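Local coordinates for putative sugar kinase PH1459 (Pyrococcus horikoshii, PDB 3EWM), which probably transfers a phosphoryl group from ATP to a sugar, perhaps fructose, as a member of the PfkB (ribokinase-like) carbohydrate kinase family, at residues G78-F91 / L102-D116. Residues are numbered along the deposited sequence; the frame is centred on the assembly and turned at random.
Sequences GIVKDEKKHTGIVF and LLYDDVAYFNMTLND
Phe91 and Leu102 form a hydrogen-bonded antiparallel pair in the beta hairpin of strands 88-93 and 100-103, part of the small lid sheet characteristic of PfkB sugar kinases; residues 78-91 lead from the edge strand 79-82 of the large central sheet into the hairpin, and 102-116 lead back out of it alongside them. Backbone bonds join Phe91 N to Leu102 O and Leu102 N to Phe91 O, and Tyr104 N continues the pairing to Ile89 O. In the loop between the two sheets, Ala108 N bonds to His86 O at 2.8 Å.

Two polar side-chain pairs link the end of strand 79-82 and the loop after it to residues 106-111. Asn111 ND2 donates to the syn lone pair of Asp82 OD2 (2.7 Å, N-H...O angle 167°), with carboxylate and amide nearly coplanar. Asp82 OD1 meanwhile accepts from Lys84 N, closing an Asx turn. With an alanine at position 82, the Asn111 amide would probably lose this acceptor, and Lys84 N the oxygen that closes the turn. Lys85, its chain bent about the CB-CG bond (chi2 -66°), passes Asn111 ND2 with CG at 3.4 Å and reaches Asp106 OD2 with NZ in a 2.6 Å salt bridge.

Apolar contacts fill the hairpin side. Ile89 CD1 lies over one face of the Tyr104 ring, 4.1 Å from its centroid, while Phe91 CE2 meets Tyr104 CE1 obliquely at 3.7 Å. These residues face the second subunit, where Tyr104 OH hydrogen-bonds to Thr87 O of that chain. Buried carbonyls are bridged by water: one molecule donates to Ile89 O and Tyr104 O and accepts from Tyr109 OH at 2.8 Å.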
ATOM      1  N   GLY A  78      -9.741   4.749  20.757  1.00 12.43           N
ATOM      2  CA  GLY A  78     -10.616   3.932  19.924  1.00 11.82           C
ATOM      3  C   GLY A  78     -10.001   3.479  18.599  1.00 12.09           C
ATOM      4  O   GLY A  78     -10.701   2.947  17.730  1.00 12.29           O
ATOM      5  N   ILE A  79      -8.699   3.680  18.428  1.00 11.64           N
ATOM      6  CA  ILE A  79      -8.014   3.123  17.268  1.00 11.37           C
ATOM      7  C   ILE A  79      -7.419   1.777  17.644  1.00 11.94           C
ATOM      8  O   ILE A  79      -6.558   1.688  18.525  1.00 13.44           O
ATOM      9  CB  ILE A  79      -6.944   4.076  16.686  1.00 11.35           C
ATOM     10  CG1 ILE A  79      -7.574   5.427  16.339  1.00 10.74           C
ATOM     11  CG2 ILE A  79      -6.241   3.430  15.466  1.00 11.48           C
ATOM     12  CD1 ILE A  79      -6.574   6.487  16.018  1.00 11.28           C
ATOM     13  N   VAL A  80      -7.894   0.733  16.972  1.00 11.93           N
ATOM     14  CA  VAL A  80      -7.466  -0.643  17.265  1.00 12.34           C
ATOM     15  C   VAL A  80      -6.312  -1.015  16.347  1.00 12.23           C
ATOM     16  O   VAL A  80      -6.210  -0.517  15.229  1.00 11.80           O
ATOM     17  CB  VAL A  80      -8.648  -1.633  17.100  1.00 12.17           C
ATOM     18  CG1 VAL A  80      -8.186  -3.074  17.220  1.00 13.50           C
ATOM     19  CG2 VAL A  80      -9.725  -1.329  18.123  1.00 12.19           C
ATOM     20  N   LYS A  81      -5.413  -1.858  16.835  1.00 13.01           N
ATOM     21  CA  LYS A  81      -4.344  -2.365  16.009  1.00 13.98           C
ATOM     22  C   LYS A  81      -4.717  -3.763  15.555  1.00 14.20           C
ATOM     23  O   LYS A  81      -5.029  -4.640  16.364  1.00 14.43           O
ATOM     24  CB  LYS A  81      -3.013  -2.379  16.757  1.00 14.80           C
ATOM     25  CG  LYS A  81      -2.563  -1.006  17.175  1.00 17.93           C
ATOM     26  CD  LYS A  81      -1.108  -1.018  17.639  1.00 22.34           C
ATOM     27  CE  LYS A  81      -0.610   0.401  17.824  1.00 23.18           C
ATOM     28  NZ  LYS A  81       0.868   0.428  18.015  1.00 24.96           N
ATOM     29  N   ASP A  82      -4.695  -3.934  14.248  1.00 13.76           N
ATOM     30  CA  ASP A  82      -4.980  -5.197  13.606  1.00 14.88           C
ATOM     31  C   ASP A  82      -3.682  -5.988  13.468  1.00 15.60           C
ATOM     32  O   ASP A  82      -2.702  -5.518  12.887  1.00 15.25           O
ATOM     33  CB  ASP A  82      -5.612  -4.934  12.245  1.00 14.55           C
ATOM     34  CG  ASP A  82      -6.333  -6.137  11.695  1.00 14.08           C
ATOM     35  OD1 ASP A  82      -5.816  -7.266  11.828  1.00 12.66           O
ATOM     36  OD2 ASP A  82      -7.401  -5.942  11.094  1.00 14.25           O
ATOM     37  N   GLU A  83      -3.676  -7.180  14.053  1.00 16.52           N
ATOM     38  CA  GLU A  83      -2.528  -8.070  13.945  1.00 17.56           C
ATOM     39  C   GLU A  83      -2.511  -8.848  12.632  1.00 17.57           C
ATOM     40  O   GLU A  83      -1.516  -9.487  12.304  1.00 17.89           O
ATOM     41  CB  GLU A  83      -2.512  -9.038  15.140  1.00 18.03           C
ATOM     42  CG  GLU A  83      -2.412  -8.337  16.498  1.00 20.62           C
ATOM     43  CD  GLU A  83      -1.090  -7.608  16.704  1.00 23.53           C
ATOM     44  OE1 GLU A  83      -0.115  -7.889  15.969  1.00 23.94           O
ATOM     45  OE2 GLU A  83      -1.024  -6.753  17.612  1.00 27.48           O
ATOM     46  N   LYS A  84      -3.606  -8.804  11.884  1.00 17.30           N
ATOM     47  CA  LYS A  84      -3.696  -9.567  10.640  1.00 17.47           C
ATOM     48  C   LYS A  84      -3.763  -8.719   9.361  1.00 16.80           C
ATOM     49  O   LYS A  84      -3.649  -9.258   8.265  1.00 18.16           O
ATOM     50  CB  LYS A  84      -4.893 -10.519  10.675  1.00 17.49           C
ATOM     51  CG  LYS A  84      -4.919 -11.468  11.870  1.00 19.32           C
ATOM     52  CD  LYS A  84      -3.849 -12.509  11.745  1.00 20.01           C
ATOM     53  CE  LYS A  84      -4.010 -13.578  12.821  1.00 20.68           C
ATOM     54  NZ  LYS A  84      -2.761 -14.384  12.943  1.00 20.43           N
ATOM     55  N   LYS A  85      -3.979  -7.414   9.485  1.00 15.30           N
ATOM     56  CA  LYS A  85      -4.074  -6.578   8.296  1.00 13.73           C
ATOM     57  C   LYS A  85      -3.136  -5.409   8.494  1.00 12.87           C
ATOM     58  O   LYS A  85      -2.886  -5.001   9.610  1.00 13.36           O
ATOM     59  CB  LYS A  85      -5.505  -6.080   8.026  1.00 12.89           C
ATOM     60  CG  LYS A  85      -6.603  -7.159   7.909  1.00 13.28           C
ATOM     61  CD  LYS A  85      -6.443  -8.063   6.716  1.00 11.55           C
ATOM     62  CE  LYS A  85      -7.596  -9.082   6.643  1.00 13.22           C
ATOM     63  NZ  LYS A  85      -7.508  -9.854   5.368  1.00 16.49           N
ATOM     64  N   HIS A  86      -2.587  -4.911   7.399  1.00 12.44           N
ATOM     65  CA  HIS A  86      -1.688  -3.775   7.462  1.00 11.62           C
ATOM     66  C   HIS A  86      -2.486  -2.490   7.440  1.00 10.56           C
ATOM     67  O   HIS A  86      -3.651  -2.472   7.048  1.00  9.22           O
ATOM     68  CB  HIS A  86      -0.686  -3.841   6.316  1.00 11.91           C
ATOM     69  CG  HIS A  86       0.167  -5.063   6.389  1.00 15.73           C
ATOM     70  ND1 HIS A  86       0.004  -6.140   5.543  1.00 18.89           N
ATOM     71  CD2 HIS A  86       1.109  -5.427   7.289  1.00 18.75           C
ATOM     72  CE1 HIS A  86       0.847  -7.096   5.892  1.00 19.48           C
ATOM     73  NE2 HIS A  86       1.528  -6.687   6.949  1.00 20.01           N
ATOM     74  N   THR A  87      -1.833  -1.434   7.893  1.00  9.79           N
ATOM     75  CA  THR A  87      -2.411  -0.117   7.925  1.00  9.12           C
ATOM     76  C   THR A  87      -2.868   0.287   6.526  1.00  8.46           C
ATOM     77  O   THR A  87      -2.177   0.040   5.533  1.00  8.05           O
ATOM     78  CB  THR A  87      -1.368   0.866   8.464  1.00  8.47           C
ATOM     79  OG1 THR A  87      -1.065   0.526   9.829  1.00  9.43           O
ATOM     80  CG2 THR A  87      -1.883   2.278   8.399  1.00  8.14           C
ATOM     81  N   GLY A  88      -4.046   0.888   6.457  1.00  8.43           N
ATOM     82  CA  GLY A  88      -4.526   1.460   5.215  1.00  8.38           C
ATOM     83  C   GLY A  88      -3.498   2.328   4.525  1.00  8.62           C
ATOM     84  O   GLY A  88      -2.768   3.107   5.161  1.00  8.70           O
ATOM     85  N   ILE A  89      -3.457   2.189   3.209  1.00  8.75           N
ATOM     86  CA  ILE A  89      -2.639   3.023   2.384  1.00  8.98           C
ATOM     87  C   ILE A  89      -3.433   3.391   1.136  1.00  8.72           C
ATOM     88  O   ILE A  89      -4.264   2.628   0.624  1.00  8.28           O
ATOM     89  CB  ILE A  89      -1.286   2.347   1.968  1.00  9.42           C
ATOM     90  CG1 ILE A  89      -1.558   1.037   1.234  1.00 11.00           C
ATOM     91  CG2 ILE A  89      -0.289   2.204   3.176  1.00  9.11           C
ATOM     92  CD1 ILE A  89      -0.407   0.598   0.408  1.00 17.77           C
ATOM     93  N   VAL A  90      -3.211   4.605   0.686  1.00  8.95           N
ATOM     94  CA  VAL A  90      -3.711   5.021  -0.593  1.00  8.95           C
ATOM     95  C   VAL A  90      -2.641   5.850  -1.280  1.00  9.14           C
ATOM     96  O   VAL A  90      -1.999   6.679  -0.648  1.00  8.73           O
ATOM     97  CB  VAL A  90      -5.088   5.766  -0.488  1.00  9.32           C
ATOM     98  CG1 VAL A  90      -5.002   6.949   0.423  1.00 11.11           C
ATOM     99  CG2 VAL A  90      -5.598   6.199  -1.899  1.00  7.50           C
ATOM    100  N   PHE A  91      -2.449   5.581  -2.567  1.00  8.94           N
ATOM    101  CA  PHE A  91      -1.563   6.369  -3.414  1.00  9.77           C
ATOM    102  C   PHE A  91      -2.430   7.365  -4.142  1.00 10.16           C
ATOM    103  O   PHE A  91      -3.447   6.995  -4.712  1.00  9.18           O
ATOM    104  CB  PHE A  91      -0.827   5.460  -4.388  1.00  9.61           C
ATOM    105  CG  PHE A  91       0.064   4.467  -3.699  1.00 10.04           C
ATOM    106  CD1 PHE A  91       1.407   4.781  -3.437  1.00 10.50           C
ATOM    107  CD2 PHE A  91      -0.440   3.235  -3.274  1.00 11.20           C
ATOM    108  CE1 PHE A  91       2.225   3.886  -2.780  1.00 10.18           C
ATOM    109  CE2 PHE A  91       0.384   2.330  -2.613  1.00 11.93           C
ATOM    110  CZ  PHE A  91       1.714   2.665  -2.364  1.00 11.13           C
ATOM    111  N   LEU A 102      -5.057   5.146  -5.843  1.00 12.22           N
ATOM    112  CA  LEU A 102      -5.023   3.700  -5.820  1.00 10.85           C
ATOM    113  C   LEU A 102      -5.081   3.351  -4.370  1.00 10.25           C
ATOM    114  O   LEU A 102      -4.104   3.520  -3.640  1.00  8.91           O
ATOM    115  CB  LEU A 102      -3.760   3.151  -6.459  1.00 11.13           C
ATOM    116  CG  LEU A 102      -3.502   1.645  -6.353  1.00  9.91           C
ATOM    117  CD1 LEU A 102      -4.654   0.786  -6.943  1.00 12.37           C
ATOM    118  CD2 LEU A 102      -2.182   1.351  -7.037  1.00  9.57           C
ATOM    119  N   LEU A 103      -6.267   2.919  -3.961  1.00  9.99           N
ATOM    120  CA  LEU A 103      -6.557   2.598  -2.564  1.00  9.62           C
ATOM    121  C   LEU A 103      -6.457   1.094  -2.400  1.00 10.00           C
ATOM    122  O   LEU A 103      -7.064   0.342  -3.164  1.00 10.15           O
ATOM    123  CB  LEU A 103      -7.954   3.095  -2.188  1.00  9.72           C
ATOM    124  CG  LEU A 103      -8.440   2.831  -0.762  1.00  8.85           C
ATOM    125  CD1 LEU A 103      -9.308   3.987  -0.315  1.00 11.04           C
ATOM    126  CD2 LEU A 103      -9.199   1.482  -0.674  1.00  9.78           C
ATOM    127  N   TYR A 104      -5.678   0.678  -1.408  1.00  9.71           N
ATOM    128  CA  TYR A 104      -5.499  -0.723  -1.074  1.00 10.71           C
ATOM    129  C   TYR A 104      -6.601  -1.120  -0.105  1.00 11.55           C
ATOM    130  O   TYR A 104      -6.750  -0.513   0.953  1.00 11.72           O
ATOM    131  CB  TYR A 104      -4.089  -0.953  -0.510  1.00 10.60           C
ATOM    132  CG  TYR A 104      -3.109  -1.117  -1.636  1.00 10.47           C
ATOM    133  CD1 TYR A 104      -2.876  -0.071  -2.537  1.00 12.26           C
ATOM    134  CD2 TYR A 104      -2.475  -2.335  -1.862  1.00 11.56           C
ATOM    135  CE1 TYR A 104      -2.038  -0.232  -3.610  1.00 11.75           C
ATOM    136  CE2 TYR A 104      -1.611  -2.494  -2.929  1.00 11.54           C
ATOM    137  CZ  TYR A 104      -1.406  -1.450  -3.808  1.00 11.32           C
ATOM    138  OH  TYR A 104      -0.554  -1.602  -4.892  1.00 10.61           O
ATOM    139  N   ASP A 105      -7.404  -2.107  -0.488  1.00 12.31           N
ATOM    140  CA  ASP A 105      -8.629  -2.355   0.242  1.00 14.46           C
ATOM    141  C   ASP A 105      -8.482  -3.455   1.280  1.00 14.78           C
ATOM    142  O   ASP A 105      -9.251  -3.515   2.216  1.00 15.65           O
ATOM    143  CB  ASP A 105      -9.801  -2.630  -0.704  1.00 14.67           C
ATOM    144  CG  ASP A 105      -9.668  -3.950  -1.426  1.00 17.15           C
ATOM    145  OD1 ASP A 105      -8.528  -4.364  -1.722  1.00 20.12           O
ATOM    146  OD2 ASP A 105     -10.712  -4.575  -1.703  1.00 19.23           O
ATOM    147  N   ASP A 106      -7.512  -4.348   1.149  1.00 15.31           N
ATOM    148  CA  ASP A 106      -7.476  -5.355   2.191  1.00 15.47           C
ATOM    149  C   ASP A 106      -6.535  -4.894   3.256  1.00 13.83           C
ATOM    150  O   ASP A 106      -5.392  -5.367   3.351  1.00 14.69           O
ATOM    151  CB  ASP A 106      -7.140  -6.754   1.707  1.00 16.45           C
ATOM    152  CG  ASP A 106      -8.008  -7.782   2.387  1.00 21.27           C
ATOM    153  OD1 ASP A 106      -8.855  -8.395   1.691  1.00 26.73           O
ATOM    154  OD2 ASP A 106      -7.909  -7.911   3.628  1.00 24.40           O
ATOM    155  N   VAL A 107      -7.041  -3.942   4.030  1.00 11.14           N
ATOM    156  CA  VAL A 107      -6.265  -3.224   5.007  1.00 10.06           C
ATOM    157  C   VAL A 107      -7.080  -3.138   6.295  1.00  9.19           C
ATOM    158  O   VAL A 107      -8.269  -3.468   6.318  1.00  7.93           O
ATOM    159  CB  VAL A 107      -5.908  -1.799   4.511  1.00 10.14           C
ATOM    160  CG1 VAL A 107      -4.898  -1.859   3.333  1.00  8.73           C
ATOM    161  CG2 VAL A 107      -7.178  -1.031   4.128  1.00  9.12           C
ATOM    162  N   ALA A 108      -6.426  -2.664   7.346  1.00  8.46           N
ATOM    163  CA  ALA A 108      -6.928  -2.803   8.697  1.00  8.66           C
ATOM    164  C   ALA A 108      -8.237  -2.065   8.928  1.00  8.73           C
ATOM    165  O   ALA A 108      -9.118  -2.592   9.623  1.00  7.72           O
ATOM    166  CB  ALA A 108      -5.880  -2.344   9.683  1.00  9.23           C
ATOM    167  N   TYR A 109      -8.393  -0.871   8.337  1.00  7.63           N
ATOM    168  CA  TYR A 109      -9.584  -0.062   8.656  1.00  7.63           C
ATOM    169  C   TYR A 109     -10.864  -0.655   8.085  1.00  7.64           C
ATOM    170  O   TYR A 109     -11.965  -0.316   8.544  1.00  7.89           O
ATOM    171  CB  TYR A 109      -9.423   1.425   8.271  1.00  7.63           C
ATOM    172  CG  TYR A 109      -9.345   1.684   6.797  1.00  6.71           C
ATOM    173  CD1 TYR A 109     -10.485   1.628   5.993  1.00  5.49           C
ATOM    174  CD2 TYR A 109      -8.125   2.017   6.204  1.00  6.94           C
ATOM    175  CE1 TYR A 109     -10.423   1.891   4.636  1.00  6.40           C
ATOM    176  CE2 TYR A 109      -8.045   2.257   4.846  1.00  6.12           C
ATOM    177  CZ  TYR A 109      -9.197   2.185   4.067  1.00  6.42           C
ATOM    178  OH  TYR A 109      -9.101   2.405   2.717  1.00  8.76           O
ATOM    179  N   PHE A 110     -10.706  -1.554   7.114  1.00  8.16           N
ATOM    180  CA  PHE A 110     -11.822  -2.294   6.514  1.00  8.77           C
ATOM    181  C   PHE A 110     -12.132  -3.587   7.272  1.00  9.29           C
ATOM    182  O   PHE A 110     -13.110  -4.269   6.962  1.00  9.11           O
ATOM    183  CB  PHE A 110     -11.537  -2.620   5.048  1.00  8.62           C
ATOM    184  CG  PHE A 110     -11.853  -1.510   4.081  1.00  9.76           C
ATOM    185  CD1 PHE A 110     -13.059  -0.819   4.152  1.00 10.41           C
ATOM    186  CD2 PHE A 110     -10.955  -1.190   3.057  1.00 10.02           C
ATOM    187  CE1 PHE A 110     -13.368   0.175   3.242  1.00 10.42           C
ATOM    188  CE2 PHE A 110     -11.272  -0.194   2.116  1.00 10.65           C
ATOM    189  CZ  PHE A 110     -12.473   0.486   2.213  1.00  9.98           C
ATOM    190  N   ASN A 111     -11.341  -3.874   8.304  1.00  9.76           N
ATOM    191  CA  ASN A 111     -11.463  -5.095   9.098  1.00 10.73           C
ATOM    192  C   ASN A 111     -12.015  -4.882  10.528  1.00 11.76           C
ATOM    193  O   ASN A 111     -11.679  -5.631  11.447  1.00 11.17           O
ATOM    194  CB  ASN A 111     -10.083  -5.765   9.178  1.00 10.43           C
ATOM    195  CG  ASN A 111     -10.161  -7.252   9.451  1.00 11.50           C
ATOM    196  OD1 ASN A 111     -11.107  -7.930   9.030  1.00 10.47           O
ATOM    197  ND2 ASN A 111      -9.140  -7.779  10.119  1.00 10.54           N
HETATM  198  N   MSE A 112     -12.859  -3.865  10.724  1.00 12.26           N
HETATM  199  CA  MSE A 112     -13.419  -3.600  12.046  1.00 15.06           C
HETATM  200  C   MSE A 112     -14.569  -4.531  12.355  1.00 12.97           C
HETATM  201  O   MSE A 112     -15.448  -4.743  11.533  1.00 10.96           O
HETATM  202  CB  MSE A 112     -13.884  -2.148  12.166  1.00 13.92           C
HETATM  203  CG  MSE A 112     -12.731  -1.197  12.368  1.00 16.78           C
HETATM  204 SE   MSE A 112     -13.356   0.595  12.777  1.00 27.19          SE
HETATM  205  CE  MSE A 112     -13.498   1.108  10.966  1.00 14.36           C
ATOM    206  N   THR A 113     -14.548  -5.103  13.547  1.00 13.29           N
ATOM    207  CA  THR A 113     -15.672  -5.896  14.009  1.00 13.02           C
ATOM    208  C   THR A 113     -16.239  -5.183  15.221  1.00 12.78           C
ATOM    209  O   THR A 113     -15.646  -4.223  15.735  1.00 12.58           O
ATOM    210  CB  THR A 113     -15.244  -7.342  14.375  1.00 13.82           C
ATOM    211  OG1 THR A 113     -14.223  -7.280  15.368  1.00 14.30           O
ATOM    212  CG2 THR A 113     -14.693  -8.083  13.147  1.00 14.91           C
ATOM    213  N   LEU A 114     -17.382  -5.648  15.699  1.00 12.47           N
ATOM    214  CA  LEU A 114     -18.016  -5.026  16.851  1.00 12.54           C
ATOM    215  C   LEU A 114     -17.128  -4.978  18.092  1.00 12.84           C
ATOM    216  O   LEU A 114     -17.207  -4.034  18.858  1.00 10.89           O
ATOM    217  CB  LEU A 114     -19.328  -5.712  17.165  1.00 12.48           C
ATOM    218  CG  LEU A 114     -20.388  -5.411  16.116  1.00 13.14           C
ATOM    219  CD1 LEU A 114     -21.547  -6.388  16.259  1.00 11.90           C
ATOM    220  CD2 LEU A 114     -20.863  -3.957  16.226  1.00 13.80           C
ATOM    221  N   ASN A 115     -16.283  -5.992  18.259  1.00 13.55           N
ATOM    222  CA  ASN A 115     -15.311  -6.026  19.354  1.00 15.57           C
ATOM    223  C   ASN A 115     -14.319  -4.874  19.313  1.00 15.23           C
ATOM    224  O   ASN A 115     -13.783  -4.513  20.347  1.00 16.29           O
ATOM    225  CB  ASN A 115     -14.522  -7.327  19.317  1.00 17.12           C
ATOM    226  CG  ASN A 115     -15.389  -8.505  19.078  1.00 21.32           C
ATOM    227  OD1 ASN A 115     -15.473  -9.006  17.948  1.00 29.07           O
ATOM    228  ND2 ASN A 115     -16.084  -8.944  20.114  1.00 23.32           N
ATOM    229  N   ASP A 116     -14.078  -4.314  18.120  1.00 14.10           N
ATOM    230  CA  ASP A 116     -13.100  -3.243  17.928  1.00 13.84           C
ATOM    231  C   ASP A 116     -13.641  -1.871  18.314  1.00 14.07           C
ATOM    232  O   ASP A 116     -12.901  -0.883  18.342  1.00 14.60           O
ATOM    233  CB  ASP A 116     -12.609  -3.196  16.473  1.00 13.55           C
ATOM    234  CG  ASP A 116     -11.915  -4.475  16.043  1.00 12.69           C
ATOM    235  OD1 ASP A 116     -11.226  -5.093  16.883  1.00 10.87           O
ATOM    236  OD2 ASP A 116     -12.064  -4.861  14.862  1.00 12.60           O
TER
HETATM  237  O   HOH W   1     -12.691   1.582  18.932  1.00 11.84           O
HETATM  238  O   HOH W   2      -3.495  -6.198   4.915  1.00 10.72           O
HETATM  239  O   HOH W   3      -6.467   1.767   2.023  1.00 10.30           O